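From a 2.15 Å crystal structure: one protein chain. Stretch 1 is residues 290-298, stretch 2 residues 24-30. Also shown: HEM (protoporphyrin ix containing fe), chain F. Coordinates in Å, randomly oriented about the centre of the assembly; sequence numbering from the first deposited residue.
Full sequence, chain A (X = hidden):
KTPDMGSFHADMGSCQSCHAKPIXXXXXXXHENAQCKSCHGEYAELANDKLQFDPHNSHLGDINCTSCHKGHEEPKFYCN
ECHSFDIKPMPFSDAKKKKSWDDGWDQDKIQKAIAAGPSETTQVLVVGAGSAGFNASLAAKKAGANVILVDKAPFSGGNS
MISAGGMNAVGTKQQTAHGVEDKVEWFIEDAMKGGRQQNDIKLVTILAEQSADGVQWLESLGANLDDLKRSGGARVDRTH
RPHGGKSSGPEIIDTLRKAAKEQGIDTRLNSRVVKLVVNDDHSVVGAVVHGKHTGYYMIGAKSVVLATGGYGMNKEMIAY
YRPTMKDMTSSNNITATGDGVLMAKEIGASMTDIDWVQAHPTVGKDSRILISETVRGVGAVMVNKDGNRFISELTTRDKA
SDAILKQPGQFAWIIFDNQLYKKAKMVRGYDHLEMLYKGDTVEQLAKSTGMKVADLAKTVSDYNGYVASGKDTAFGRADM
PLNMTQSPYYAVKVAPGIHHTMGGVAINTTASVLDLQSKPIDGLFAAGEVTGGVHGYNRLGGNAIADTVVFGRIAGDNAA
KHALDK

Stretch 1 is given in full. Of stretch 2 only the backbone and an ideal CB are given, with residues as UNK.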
# COMPACT_ATOMS: atom_id res chain seq x y z
N HIS A 290 -13.93 19.73 -10.64
CA HIS A 290 -13.97 19.88 -12.07
C HIS A 290 -15.34 19.49 -12.62
O HIS A 290 -15.68 18.31 -12.64
CB HIS A 290 -12.84 19.07 -12.69
CG HIS A 290 -12.85 19.21 -14.18
ND1 HIS A 290 -12.19 18.32 -14.94
CD2 HIS A 290 -13.42 20.09 -15.03
CE1 HIS A 290 -12.34 18.62 -16.23
NE2 HIS A 290 -13.06 19.70 -16.30
N GLY A 291 -16.10 20.53 -12.98
CA GLY A 291 -17.43 20.38 -13.53
C GLY A 291 -17.24 20.34 -15.03
O GLY A 291 -16.40 21.11 -15.56
N LYS A 292 -18.06 19.49 -15.67
CA LYS A 292 -17.90 19.34 -17.12
C LYS A 292 -18.07 20.67 -17.86
O LYS A 292 -17.50 20.81 -18.94
CB LYS A 292 -19.04 18.38 -17.55
CG LYS A 292 -19.24 18.24 -19.06
CD LYS A 292 -20.32 17.16 -19.32
CE LYS A 292 -20.44 16.84 -20.83
NZ LYS A 292 -21.69 15.95 -20.93
N HIS A 293 -19.04 21.45 -17.46
CA HIS A 293 -19.34 22.68 -18.26
C HIS A 293 -18.67 23.89 -17.63
O HIS A 293 -18.10 24.76 -18.22
CB HIS A 293 -20.90 22.89 -18.30
CG HIS A 293 -21.37 21.79 -19.25
ND1 HIS A 293 -22.25 20.78 -18.92
CD2 HIS A 293 -21.01 21.56 -20.52
CE1 HIS A 293 -22.42 20.00 -19.98
NE2 HIS A 293 -21.64 20.45 -20.96
N THR A 294 -18.71 23.90 -16.30
CA THR A 294 -18.28 25.10 -15.58
C THR A 294 -16.78 25.10 -15.35
O THR A 294 -16.22 26.14 -15.15
CB THR A 294 -19.04 25.15 -14.26
OG1 THR A 294 -18.56 24.21 -13.35
CG2 THR A 294 -20.51 24.91 -14.51
N GLY A 295 -16.11 23.93 -15.41
CA GLY A 295 -14.66 23.93 -15.24
C GLY A 295 -14.36 23.76 -13.77
O GLY A 295 -15.18 23.25 -12.97
N TYR A 296 -13.20 24.27 -13.35
CA TYR A 296 -12.68 24.05 -12.02
C TYR A 296 -13.12 25.15 -11.10
O TYR A 296 -13.00 26.33 -11.47
CB TYR A 296 -11.16 23.99 -11.99
CG TYR A 296 -10.58 22.77 -12.70
CD1 TYR A 296 -10.48 22.71 -14.09
CD2 TYR A 296 -10.14 21.68 -11.97
CE1 TYR A 296 -9.94 21.59 -14.67
CE2 TYR A 296 -9.58 20.57 -12.56
CZ TYR A 296 -9.50 20.52 -13.90
OH TYR A 296 -8.95 19.43 -14.53
N TYR A 297 -13.55 24.80 -9.92
CA TYR A 297 -14.01 25.79 -8.95
C TYR A 297 -13.91 25.20 -7.55
O TYR A 297 -13.85 23.96 -7.45
CB TYR A 297 -15.42 26.24 -9.18
CG TYR A 297 -16.54 25.27 -8.96
CD1 TYR A 297 -16.81 24.33 -9.96
CD2 TYR A 297 -17.30 25.28 -7.82
CE1 TYR A 297 -17.84 23.41 -9.78
CE2 TYR A 297 -18.32 24.36 -7.64
CZ TYR A 297 -18.58 23.43 -8.64
OH TYR A 297 -19.60 22.55 -8.49
N MET A 298 -13.99 26.01 -6.53
CA MET A 298 -13.77 25.52 -5.18
C MET A 298 -15.11 25.73 -4.47
O MET A 298 -15.70 26.78 -4.64
CB MET A 298 -12.67 26.17 -4.35
CG MET A 298 -12.63 25.94 -2.84
SD MET A 298 -11.12 26.64 -2.06
CE MET A 298 -11.53 26.42 -0.34
N UNK A 24 -25.84 28.75 -21.27
CA UNK A 24 -25.04 28.53 -20.09
C UNK A 24 -25.36 27.13 -19.49
O UNK A 24 -26.26 26.95 -18.67
CB UNK A 24 -25.29 29.64 -19.07
N UNK A 25 -24.69 26.10 -19.94
CA UNK A 25 -25.20 24.72 -19.64
C UNK A 25 -24.73 24.35 -18.26
O UNK A 25 -23.55 24.52 -17.96
CB UNK A 25 -24.72 23.69 -20.66
N UNK A 26 -25.55 24.01 -17.27
CA UNK A 26 -25.04 23.57 -16.00
C UNK A 26 -24.37 22.16 -16.06
O UNK A 26 -24.51 21.38 -17.01
CB UNK A 26 -26.19 23.57 -14.99
N UNK A 27 -23.52 21.92 -15.08
CA UNK A 27 -22.79 20.63 -15.00
C UNK A 27 -23.74 19.44 -15.09
O UNK A 27 -23.45 18.58 -15.92
CB UNK A 27 -21.99 20.55 -13.70
N UNK A 28 -24.86 19.49 -14.38
CA UNK A 28 -25.83 18.45 -14.38
C UNK A 28 -26.70 18.51 -15.64
O UNK A 28 -27.56 17.61 -15.71
CB UNK A 28 -26.69 18.54 -13.12
N UNK A 29 -26.55 19.42 -16.60
CA UNK A 29 -27.44 19.50 -17.77
C UNK A 29 -28.92 19.45 -17.50
O UNK A 29 -29.79 18.89 -18.21
CB UNK A 29 -27.10 18.36 -18.73
N UNK A 30 -29.35 20.05 -16.40
CA UNK A 30 -30.68 19.94 -15.84
C UNK A 30 -31.73 20.46 -16.80
O UNK A 30 -32.58 19.76 -17.37
CB UNK A 30 -30.76 20.69 -14.51
CHA HEM F . -23.81 21.68 -24.87
CHB HEM F . -24.26 25.31 -28.11
CHC HEM F . -28.52 23.62 -29.65
CHD HEM F . -28.08 19.98 -26.47
C1A HEM F . -23.62 22.84 -25.61
C2A HEM F . -22.53 23.75 -25.36
C3A HEM F . -22.66 24.72 -26.28
C4A HEM F . -23.80 24.45 -27.10
CMA HEM F . -21.77 25.95 -26.52
CAA HEM F . -21.44 23.62 -24.26
CBA HEM F . -20.28 22.67 -24.28
CGA HEM F . -19.08 22.73 -23.37
O1A HEM F . -17.95 22.54 -23.98
O2A HEM F . -19.14 22.91 -22.11
C1B HEM F . -25.38 25.11 -28.88
C2B HEM F . -25.75 25.82 -30.10
C3B HEM F . -26.90 25.33 -30.56
C4B HEM F . -27.33 24.33 -29.60
CMB HEM F . -24.86 26.91 -30.74
CAB HEM F . -27.65 25.65 -31.85
CBB HEM F . -27.21 25.91 -33.11
C1C HEM F . -28.81 22.51 -28.87
C2C HEM F . -30.02 21.71 -28.92
C3C HEM F . -29.87 20.72 -28.09
C4C HEM F . -28.59 20.83 -27.44
CMC HEM F . -31.22 22.04 -29.84
CAC HEM F . -30.76 19.47 -27.80
CBC HEM F . -31.34 18.80 -28.83
C1D HEM F . -26.89 20.07 -25.77
C2D HEM F . -26.39 19.18 -24.76
C3D HEM F . -25.22 19.65 -24.36
C4D HEM F . -24.94 20.89 -25.08
CMD HEM F . -27.17 17.90 -24.33
CAD HEM F . -24.18 19.08 -23.35
CBD HEM F . -23.06 18.39 -24.20
CGD HEM F . -23.55 17.44 -25.28
O1D HEM F . -24.44 16.61 -24.93
O2D HEM F . -23.09 17.48 -26.45
NA HEM F . -24.44 23.32 -26.62
NB HEM F . -26.36 24.19 -28.63
NC HEM F . -27.95 21.97 -27.92
ND HEM F . -25.99 21.09 -25.93
FE HEM F . -26.18 22.58 -27.33

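Position 24 turns its CA-to-CB bond away from stretch 1, and its ideal CB has nothing of that stretch within 5.5 Å. Contact sets no demand here, so almost any polar or flexible chain would serve. The residue is Lys-24, its amine well clear of stretch 1.

At position 25 the CB points sideways and lies 4.1 Å from His-293 CG, beside an imidazole whose face is open to it. A compact aliphatic chain would suit, as might a longer one laid over the ring. Val-25 fills the place: its CG1 sits 3.9 Å from the centroid of the His-293 ring, 18° off the normal, a CH-pi contact over one face.

Position 26 sends its CB away, but its carbonyl O accepts a hydrogen bond from His-293 ND1 at 3.0 Å. That bond belongs to the backbone and asks little of the side chain. The same O accepts from the backbone N of position 29 at 2.9 Å, closing a type I turn, so a small polar residue is a reasonable choice. Thr-26 is found, and its OG1 takes a weak hydrogen bond, 3.5 Å, from the backbone N of position 30.

Position 27 is the richest. Its CB points sideways, 4.5 Å from Lys-292 N and 4.7 Å from Thr-294 CG2, where stretch 1 turns between two strand segments and presents backbone NH groups together with a threonine hydroxyl. This cluster of donors calls for an acceptor on a short stem; aspartate fits best, with asparagine a possible second. Asp-27 uses both oxygens. OD1 accepts from His-293 N at 2.7 Å and from Thr-294 N at 2.9 Å, while OD2 accepts from Thr-294 OG1 at 2.7 Å. A water bridges OD2 to Tyr-297 OH. The tight fit depends on Gly-291, where an ideal CB would come within 2.1 Å of Asp-27 OD2.

Position 28 points away, with nothing of stretch 1 near its CB, so small or polar chains are equally plausible. It is Ser-28, whose OG is hydrogen-bonded elsewhere in the structure.

Position 29 has left-handed backbone angles (48/36), which favour glycine or asparagine without excluding others. Yet its CB points toward stretch 1, and the extended Lys-292 brings a positive charge into reach, so an acidic chain is attractive. Glu-29 forms a salt bridge, OE2 to Lys-292 NZ at 2.7 Å, though the placement of OE2 is less certain.

Position 30 lies out of reach and leaves the choice open. Thr-30 begins the helix that Glu-29 precedes as N-cap.

Stretch 2 24-30: KVTDSET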
# COMPACT_ATOMS: atom_id res chain seq x y z
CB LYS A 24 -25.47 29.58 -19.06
CG LYS A 24 -24.67 29.57 -17.76
CD LYS A 24 -25.46 30.44 -16.75
CE LYS A 24 -24.59 30.69 -15.51
NZ LYS A 24 -23.25 31.10 -16.03
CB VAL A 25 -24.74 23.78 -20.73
CG1 VAL A 25 -25.30 22.35 -20.49
CG2 VAL A 25 -25.11 24.35 -22.09
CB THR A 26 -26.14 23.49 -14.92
OG1 THR A 26 -27.10 22.48 -15.35
CG2 THR A 26 -26.81 24.87 -14.84
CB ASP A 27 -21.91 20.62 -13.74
CG ASP A 27 -20.78 21.63 -14.01
OD1 ASP A 27 -20.26 21.81 -15.12
OD2 ASP A 27 -20.36 22.20 -13.00
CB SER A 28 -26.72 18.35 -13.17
OG SER A 28 -26.08 18.51 -11.95
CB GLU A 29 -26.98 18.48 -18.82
CG GLU A 29 -25.45 18.61 -19.07
CD GLU A 29 -24.88 17.57 -20.00
OE1 GLU A 29 -25.59 16.60 -20.44
OE2 GLU A 29 -23.71 17.62 -20.44
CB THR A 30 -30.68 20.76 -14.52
OG1 THR A 30 -29.60 20.20 -13.74
CG2 THR A 30 -31.96 20.60 -13.72
O HOH W 1 -20.33 21.19 -10.77
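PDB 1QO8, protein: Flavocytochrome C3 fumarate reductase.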